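Local coordinates for methyltransferase small domain-containing protein (Thermoplasma acidophilum, PDB 1NE2) that is of unknown function but is probably a transferase built on the Rossmann-like fold of S-adenosylmethionine-dependent methyltransferases, at residues B[6-10]-B[38-42]; B[168-174]-B[186-192]; B[136-142]-B[194-200]. Residue numbers count along the deposited sequence, not the author numbering.

Contact 1. Residues B[6-10]-B[38-42]; sequences IKNDL and AYFLI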
# COMPACT_ATOMS: atom_id res chain seq x y z
N ILE B 6 10.85 10.24 20.43
CA ILE B 6 9.90 9.56 19.56
C ILE B 6 9.86 8.05 19.82
O ILE B 6 8.82 7.41 19.67
CB ILE B 6 10.22 9.84 18.08
CG1 ILE B 6 9.09 9.34 17.18
CG2 ILE B 6 11.55 9.18 17.71
CD1 ILE B 6 9.27 9.67 15.72
N LYS B 7 11.00 7.48 20.20
CA LYS B 7 11.06 6.04 20.46
C LYS B 7 10.18 5.73 21.67
O LYS B 7 9.42 4.76 21.66
CB LYS B 7 12.51 5.61 20.68
CG LYS B 7 12.75 4.10 20.79
CD LYS B 7 12.57 3.60 22.22
CE LYS B 7 13.01 2.14 22.36
NZ LYS B 7 12.87 1.67 23.76
N ASN B 8 10.28 6.55 22.71
CA ASN B 8 9.47 6.34 23.90
C ASN B 8 8.01 6.66 23.66
O ASN B 8 7.12 5.97 24.16
CB ASN B 8 10.00 7.18 25.07
CG ASN B 8 11.26 6.61 25.67
OD1 ASN B 8 11.30 5.44 26.08
ND2 ASN B 8 12.31 7.42 25.74
N ASP B 9 7.75 7.71 22.88
CA ASP B 9 6.38 8.10 22.58
C ASP B 9 5.67 7.04 21.74
O ASP B 9 4.48 6.79 21.91
CB ASP B 9 6.35 9.45 21.84
CG ASP B 9 6.89 10.59 22.69
OD1 ASP B 9 6.82 10.49 23.94
OD2 ASP B 9 7.36 11.59 22.12
N LEU B 10 6.41 6.41 20.82
CA LEU B 10 5.85 5.36 19.99
C LEU B 10 5.64 4.12 20.84
O LEU B 10 4.59 3.47 20.79
CB LEU B 10 6.79 5.01 18.83
CG LEU B 10 6.38 3.82 17.95
CD1 LEU B 10 5.06 4.11 17.25
CD2 LEU B 10 7.48 3.55 16.92
N ALA B 38 9.67 -0.73 18.72
CA ALA B 38 9.79 0.72 18.57
C ALA B 38 11.19 1.09 18.07
O ALA B 38 11.33 1.92 17.19
CB ALA B 38 9.50 1.41 19.90
N TYR B 39 12.23 0.46 18.64
CA TYR B 39 13.60 0.74 18.22
C TYR B 39 13.78 0.46 16.73
O TYR B 39 14.30 1.30 15.98
CB TYR B 39 14.59 -0.14 19.00
CG TYR B 39 16.03 0.06 18.58
CD1 TYR B 39 16.76 1.16 19.02
CD2 TYR B 39 16.66 -0.85 17.73
CE1 TYR B 39 18.08 1.36 18.63
CE2 TYR B 39 17.98 -0.66 17.33
CZ TYR B 39 18.69 0.45 17.78
OH TYR B 39 19.99 0.65 17.39
N PHE B 40 13.36 -0.73 16.32
CA PHE B 40 13.46 -1.18 14.94
C PHE B 40 12.73 -0.23 13.99
O PHE B 40 13.31 0.22 12.98
CB PHE B 40 12.87 -2.60 14.85
CG PHE B 40 12.81 -3.19 13.47
CD1 PHE B 40 13.95 -3.29 12.68
CD2 PHE B 40 11.61 -3.72 13.00
CE1 PHE B 40 13.90 -3.93 11.43
CE2 PHE B 40 11.55 -4.35 11.76
CZ PHE B 40 12.70 -4.46 10.97
N LEU B 41 11.48 0.10 14.31
CA LEU B 41 10.68 1.00 13.47
C LEU B 41 11.24 2.42 13.38
O LEU B 41 11.20 3.03 12.31
CB LEU B 41 9.23 1.04 13.96
CG LEU B 41 8.43 -0.26 13.78
CD1 LEU B 41 7.04 -0.07 14.40
CD2 LEU B 41 8.31 -0.61 12.30
N ILE B 42 11.77 2.95 14.48
CA ILE B 42 12.32 4.29 14.43
C ILE B 42 13.54 4.33 13.50
O ILE B 42 13.77 5.33 12.81
CB ILE B 42 12.70 4.80 15.85
CG1 ILE B 42 11.43 4.99 16.68
CG2 ILE B 42 13.47 6.12 15.74
CD1 ILE B 42 10.37 5.87 16.03
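Two helices that cross obliquely can be joined largely by side-chain shape, and helices 6-14 and 34-46 show how. The axes of 6-10 and 38-42 approach to 9.3 Å, with 126° between their directions, and no hydrogen bond links these two segments. L10, with chi1 t and chi2 p, places CD2 4.0 Å from A38 CA and 4.3 Å from L41 CB; the small A38 lets it come this near the backbone. I42 has both chi angles m, which brings its CD1 3.9 Å from I6 CG1 and 3.8 Å from L10 CD2, one turn apart on the other helix. K7 kinks at chi2 (m) and is otherwise extended, so that its CE passes 4.4 Å from Y39 CB while NZ forms a salt bridge with E11 and a hydrogen bond with S35, earlier in helix 34-46. The t rotamer of Y39 carries its hydroxyl away from helix 6-14, to E168. The result is an N-terminal helix laid across helix 34-46, which itself lies on the Rossmann-like sheet of a class I methyltransferase fold.

Contact 2. Residues B[168-174]-B[186-192]; sequences EKVYITV and ARIEAVI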
# COMPACT_ATOMS: atom_id res chain seq x y z
N GLU B 168 22.70 -5.13 11.91
CA GLU B 168 22.91 -4.76 13.29
C GLU B 168 22.58 -5.82 14.32
O GLU B 168 21.53 -6.46 14.26
CB GLU B 168 22.10 -3.50 13.56
CG GLU B 168 22.20 -2.96 14.96
CD GLU B 168 21.27 -1.79 15.17
OE1 GLU B 168 20.63 -1.35 14.19
OE2 GLU B 168 21.17 -1.30 16.31
N LYS B 169 23.47 -5.99 15.29
CA LYS B 169 23.26 -6.96 16.35
C LYS B 169 22.41 -6.32 17.45
O LYS B 169 22.70 -5.21 17.91
CB LYS B 169 24.60 -7.41 16.92
CG LYS B 169 24.48 -8.41 18.06
CD LYS B 169 25.85 -8.80 18.62
CE LYS B 169 26.54 -7.61 19.28
NZ LYS B 169 27.84 -7.99 19.90
N VAL B 170 21.36 -7.01 17.86
CA VAL B 170 20.49 -6.54 18.92
C VAL B 170 20.29 -7.72 19.86
O VAL B 170 20.20 -8.87 19.42
CB VAL B 170 19.12 -6.06 18.39
CG1 VAL B 170 19.31 -4.87 17.46
CG2 VAL B 170 18.42 -7.18 17.66
N TYR B 171 20.25 -7.46 21.16
CA TYR B 171 20.08 -8.54 22.11
C TYR B 171 18.65 -8.70 22.57
O TYR B 171 17.94 -7.72 22.82
CB TYR B 171 21.02 -8.34 23.29
CG TYR B 171 22.47 -8.60 22.93
CD1 TYR B 171 22.95 -9.90 22.81
CD2 TYR B 171 23.34 -7.54 22.67
CE1 TYR B 171 24.27 -10.14 22.42
CE2 TYR B 171 24.66 -7.78 22.29
CZ TYR B 171 25.12 -9.08 22.17
OH TYR B 171 26.42 -9.33 21.79
N ILE B 172 18.23 -9.95 22.66
CA ILE B 172 16.88 -10.31 23.10
C ILE B 172 17.02 -11.18 24.33
O ILE B 172 17.88 -12.07 24.38
CB ILE B 172 16.13 -11.09 22.01
CG1 ILE B 172 15.94 -10.21 20.77
CG2 ILE B 172 14.78 -11.57 22.53
CD1 ILE B 172 15.13 -8.94 21.04
N THR B 173 16.19 -10.94 25.34
CA THR B 173 16.26 -11.73 26.57
C THR B 173 15.69 -13.13 26.42
O THR B 173 14.69 -13.33 25.73
CB THR B 173 15.52 -11.02 27.72
OG1 THR B 173 16.25 -9.84 28.11
CG2 THR B 173 15.37 -11.94 28.93
N VAL B 174 16.33 -14.10 27.07
CA VAL B 174 15.82 -15.46 27.07
C VAL B 174 15.33 -15.70 28.49
O VAL B 174 16.13 -15.73 29.43
CB VAL B 174 16.93 -16.49 26.75
CG1 VAL B 174 16.35 -17.90 26.81
CG2 VAL B 174 17.51 -16.22 25.38
N ALA B 186 22.05 -14.84 29.34
CA ALA B 186 20.70 -14.35 29.58
C ALA B 186 20.03 -13.73 28.36
O ALA B 186 18.81 -13.61 28.32
CB ALA B 186 20.73 -13.33 30.72
N ARG B 187 20.83 -13.33 27.37
CA ARG B 187 20.26 -12.70 26.19
C ARG B 187 20.88 -13.19 24.89
O ARG B 187 22.08 -13.03 24.66
CB ARG B 187 20.41 -11.18 26.29
CG ARG B 187 19.54 -10.57 27.37
CD ARG B 187 20.11 -9.26 27.90
NE ARG B 187 20.12 -8.19 26.91
CZ ARG B 187 19.04 -7.62 26.40
NH1 ARG B 187 17.83 -8.02 26.78
NH2 ARG B 187 19.16 -6.63 25.53
N ILE B 188 20.06 -13.81 24.04
CA ILE B 188 20.52 -14.31 22.76
C ILE B 188 20.70 -13.18 21.77
O ILE B 188 20.33 -12.03 22.03
CB ILE B 188 19.53 -15.34 22.16
CG1 ILE B 188 18.11 -14.78 22.20
CG2 ILE B 188 19.64 -16.66 22.91
CD1 ILE B 188 17.06 -15.72 21.62
N GLU B 189 21.26 -13.50 20.61
CA GLU B 189 21.51 -12.50 19.59
C GLU B 189 20.49 -12.50 18.46
O GLU B 189 20.13 -13.55 17.92
CB GLU B 189 22.92 -12.72 19.02
CG GLU B 189 23.46 -11.57 18.19
CD GLU B 189 24.89 -11.82 17.74
OE1 GLU B 189 25.75 -12.08 18.61
OE2 GLU B 189 25.16 -11.75 16.52
N ALA B 190 20.01 -11.31 18.11
CA ALA B 190 19.07 -11.16 17.02
C ALA B 190 19.79 -10.27 16.02
O ALA B 190 20.84 -9.69 16.34
CB ALA B 190 17.78 -10.49 17.50
N VAL B 191 19.26 -10.16 14.81
CA VAL B 191 19.89 -9.34 13.80
C VAL B 191 18.87 -8.52 13.02
O VAL B 191 17.79 -9.00 12.69
CB VAL B 191 20.72 -10.20 12.81
CG1 VAL B 191 19.81 -11.14 12.03
CG2 VAL B 191 21.49 -9.29 11.86
N ILE B 192 19.23 -7.27 12.77
CA ILE B 192 18.40 -6.34 12.01
C ILE B 192 19.08 -6.10 10.67
O ILE B 192 20.26 -5.72 10.62
CB ILE B 192 18.25 -4.98 12.72
CG1 ILE B 192 17.37 -5.13 13.97
CG2 ILE B 192 17.65 -3.94 11.76
CD1 ILE B 192 17.27 -3.86 14.80
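Class I methyltransferase folds end in an antiparallel pair of strands, the last inserted between its predecessor and the parallel part of the sheet; strands 162-173 and 187-197 form that pair here. An antiparallel pair satisfies backbone groups two residues at a time. E168 N donates to I192 O (2.8 Å) and I192 N returns to E168 O (2.9 Å). V170 N reaches A190 O at 3.1 Å, answered by A190 N to V170 O at 2.8 Å. The third pair is less regular: I172 N to I188 O is well aligned at 3.0 Å, whereas I188 N to I172 O, at 2.8 Å, is bent and weak. Beyond it, V174 N still finds A186 O at 2.8 Å.

The alternate residues of strand 187-197 turn their backbone the other way, E189 bonding to A148 and V191 to G146, so strand 187-197 is hydrogen-bonded along both edges. Side chains follow the same alternation. E168, V170, I172, I188, A190 and I192 share one face, where helix 34-46 packs on I172 and I192, and Y39 of that helix bonds the E168 carboxylate. K169, Y171, T173, R187, E189 and V191 lie on the other: K169 NZ donates to Y171 OH (2.7 Å), while E189 forms a salt bridge with R151. The R187 guanidinium lies with one face over the Y171-I172 peptide, its NH2 too poorly angled to bond Y171 O, and its NH1 donates to T173 OG1 at 2.8 Å.

Contact 3. Residues B[136-142]-B[194-200]; sequences FETSMWI and GVRNHSF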
# COMPACT_ATOMS: atom_id res chain seq x y z
N PHE B 136 11.84 -8.98 -2.56
CA PHE B 136 12.57 -8.37 -3.66
C PHE B 136 11.78 -8.15 -4.94
O PHE B 136 12.21 -7.43 -5.84
CB PHE B 136 13.85 -9.17 -3.92
CG PHE B 136 14.93 -8.89 -2.93
CD1 PHE B 136 15.73 -7.75 -3.06
CD2 PHE B 136 15.11 -9.71 -1.83
CE1 PHE B 136 16.69 -7.45 -2.10
CE2 PHE B 136 16.08 -9.41 -0.86
CZ PHE B 136 16.87 -8.27 -1.00
N GLU B 137 10.60 -8.75 -5.02
CA GLU B 137 9.75 -8.59 -6.19
C GLU B 137 8.70 -7.52 -5.86
O GLU B 137 8.03 -6.99 -6.75
CB GLU B 137 9.06 -9.92 -6.51
CG GLU B 137 8.05 -9.86 -7.63
CD GLU B 137 7.33 -11.18 -7.83
OE1 GLU B 137 6.47 -11.26 -8.73
OE2 GLU B 137 7.64 -12.14 -7.09
N THR B 138 8.60 -7.19 -4.57
CA THR B 138 7.59 -6.25 -4.08
C THR B 138 8.00 -4.84 -3.67
O THR B 138 7.30 -3.87 -3.98
CB THR B 138 6.87 -6.88 -2.85
OG1 THR B 138 6.27 -8.13 -3.21
CG2 THR B 138 5.79 -5.95 -2.32
N SER B 139 9.12 -4.71 -2.97
CA SER B 139 9.53 -3.41 -2.46
C SER B 139 10.94 -2.92 -2.74
O SER B 139 11.84 -3.70 -3.02
CB SER B 139 9.30 -3.40 -0.94
OG SER B 139 8.01 -3.86 -0.62
N MSE B 140 11.11 -1.60 -2.64
CA MSE B 140 12.39 -0.96 -2.87
C MSE B 140 13.30 -1.06 -1.65
O MSE B 140 14.52 -1.24 -1.78
CB MSE B 140 12.18 0.51 -3.24
CG MSE B 140 13.46 1.28 -3.43
SE MSE B 140 13.24 2.84 -4.56
CE MSE B 140 12.70 4.12 -3.24
N TRP B 141 12.71 -0.93 -0.46
CA TRP B 141 13.46 -1.00 0.79
C TRP B 141 12.95 -2.17 1.62
O TRP B 141 11.77 -2.26 1.93
CB TRP B 141 13.30 0.31 1.57
CG TRP B 141 13.74 1.51 0.78
CD1 TRP B 141 12.98 2.25 -0.08
CD2 TRP B 141 15.06 2.05 0.73
NE1 TRP B 141 13.76 3.23 -0.66
CE2 TRP B 141 15.03 3.13 -0.18
CE3 TRP B 141 16.27 1.73 1.37
CZ2 TRP B 141 16.17 3.90 -0.47
CZ3 TRP B 141 17.40 2.49 1.09
CH2 TRP B 141 17.34 3.56 0.18
N ILE B 142 13.87 -3.07 1.97
CA ILE B 142 13.53 -4.29 2.69
C ILE B 142 14.21 -4.38 4.06
O ILE B 142 15.43 -4.23 4.17
CB ILE B 142 13.92 -5.50 1.80
CG1 ILE B 142 13.07 -5.47 0.52
CG2 ILE B 142 13.74 -6.80 2.56
CD1 ILE B 142 13.63 -6.26 -0.65
N GLY B 194 18.77 -4.14 6.83
CA GLY B 194 18.17 -3.05 6.08
C GLY B 194 18.81 -3.21 4.71
O GLY B 194 20.04 -3.19 4.61
N VAL B 195 17.99 -3.37 3.67
CA VAL B 195 18.51 -3.58 2.32
C VAL B 195 17.84 -2.72 1.25
O VAL B 195 16.62 -2.51 1.29
CB VAL B 195 18.33 -5.07 1.89
CG1 VAL B 195 19.18 -5.37 0.67
CG2 VAL B 195 18.68 -6.00 3.05
N ARG B 196 18.62 -2.21 0.30
CA ARG B 196 18.06 -1.43 -0.80
C ARG B 196 17.98 -2.36 -2.00
O ARG B 196 19.00 -2.87 -2.46
CB ARG B 196 18.95 -0.23 -1.12
CG ARG B 196 18.48 0.58 -2.33
CD ARG B 196 17.06 1.10 -2.12
NE ARG B 196 16.66 2.06 -3.15
CZ ARG B 196 16.38 1.75 -4.41
NH1 ARG B 196 16.43 0.49 -4.82
NH2 ARG B 196 16.05 2.70 -5.27
N ASN B 197 16.78 -2.58 -2.51
CA ASN B 197 16.56 -3.46 -3.65
C ASN B 197 17.30 -2.97 -4.90
O ASN B 197 17.24 -1.80 -5.25
CB ASN B 197 15.07 -3.55 -3.97
CG ASN B 197 14.72 -4.77 -4.80
OD1 ASN B 197 15.55 -5.30 -5.54
ND2 ASN B 197 13.47 -5.22 -4.68
N HIS B 198 18.00 -3.87 -5.58
CA HIS B 198 18.72 -3.52 -6.81
C HIS B 198 17.76 -3.26 -7.96
O HIS B 198 18.07 -2.50 -8.89
CB HIS B 198 19.67 -4.65 -7.21
CG HIS B 198 20.97 -4.65 -6.48
ND1 HIS B 198 21.79 -5.76 -6.42
CD2 HIS B 198 21.62 -3.67 -5.81
CE1 HIS B 198 22.88 -5.46 -5.75
NE2 HIS B 198 22.81 -4.20 -5.37
N SER B 199 16.59 -3.90 -7.92
CA SER B 199 15.59 -3.76 -8.97
C SER B 199 15.07 -2.33 -9.13
O SER B 199 15.57 -1.56 -9.94
CB SER B 199 14.43 -4.72 -8.72
OG SER B 199 14.88 -6.06 -8.72
N PHE B 200 14.04 -2.00 -8.35
CA PHE B 200 13.44 -0.67 -8.42
C PHE B 200 13.72 0.15 -7.16
O PHE B 200 12.75 0.48 -6.44
CB PHE B 200 11.93 -0.78 -8.65
CG PHE B 200 11.30 -1.96 -7.95
CD1 PHE B 200 11.39 -2.11 -6.57
CD2 PHE B 200 10.61 -2.92 -8.69
CE1 PHE B 200 10.81 -3.20 -5.94
CE2 PHE B 200 10.02 -4.01 -8.05
CZ PHE B 200 10.12 -4.15 -6.68
OXT PHE B 200 14.91 0.46 -6.92
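Where a strand ends beside the helix-to-strand corner of its neighbour, a single polar side chain can tie both together; in this Rossmann-like sheet the N197 side chain does so, its ND2 binding the end of helix 126-138 and the corner after it while its OD1 forms an Asx turn. The antiparallel pairing comes first: I142 N donates to V195 O (2.9 Å) and V195 N to I142 O (2.7 Å), and N197 N extends it to M140 O (2.7 Å). N197 ND2 then donates to F136 O and to S139 O, both at 2.8 Å, while N197 OD1 accepts from S199 N (3.0 Å) to make the turn. Beside the pairing, F136 CZ rests 4.1 Å from V195 CG1. The aliphatic part of R196 lies over the six-membered indole ring of W141 in a CH-pi contact, with an off-centre cation-pi component from its guanidinium. The selenium of selenomethionine M140 sits over one guanidinium face. The salt bridge of R196 NH1 with the poorly ordered C-terminal F200 OXT (2.6 Å) folds the terminus back on its own strand, whereas N197 links across, binding the carbonyls of F136, in the last helical turn, and of S139, just past it.

The three contacts illustrate how chemistry tracks position in one fold. All are partly buried, but contact 1 is apolar, without a hydrogen bond between its two segments; contact 2 is led by backbone pairing, with apolar side chains on one face and a largely polar, mostly exposed face of K169, Y171, T173, R187 and E189; contact 3 mixes strand pairing with side-chain-to-backbone bonds and a terminal charge. Contacts 2 and 3 share strand 187-197, paired to strand 162-173 in one and to the start of strand 142-147 in the other. Contact 1 meets contact 2 through a probable hydrogen bond of Y39 with E168 and through F40 against I192, but does not touch contact 3, whose centre lies about 23 Å from its own.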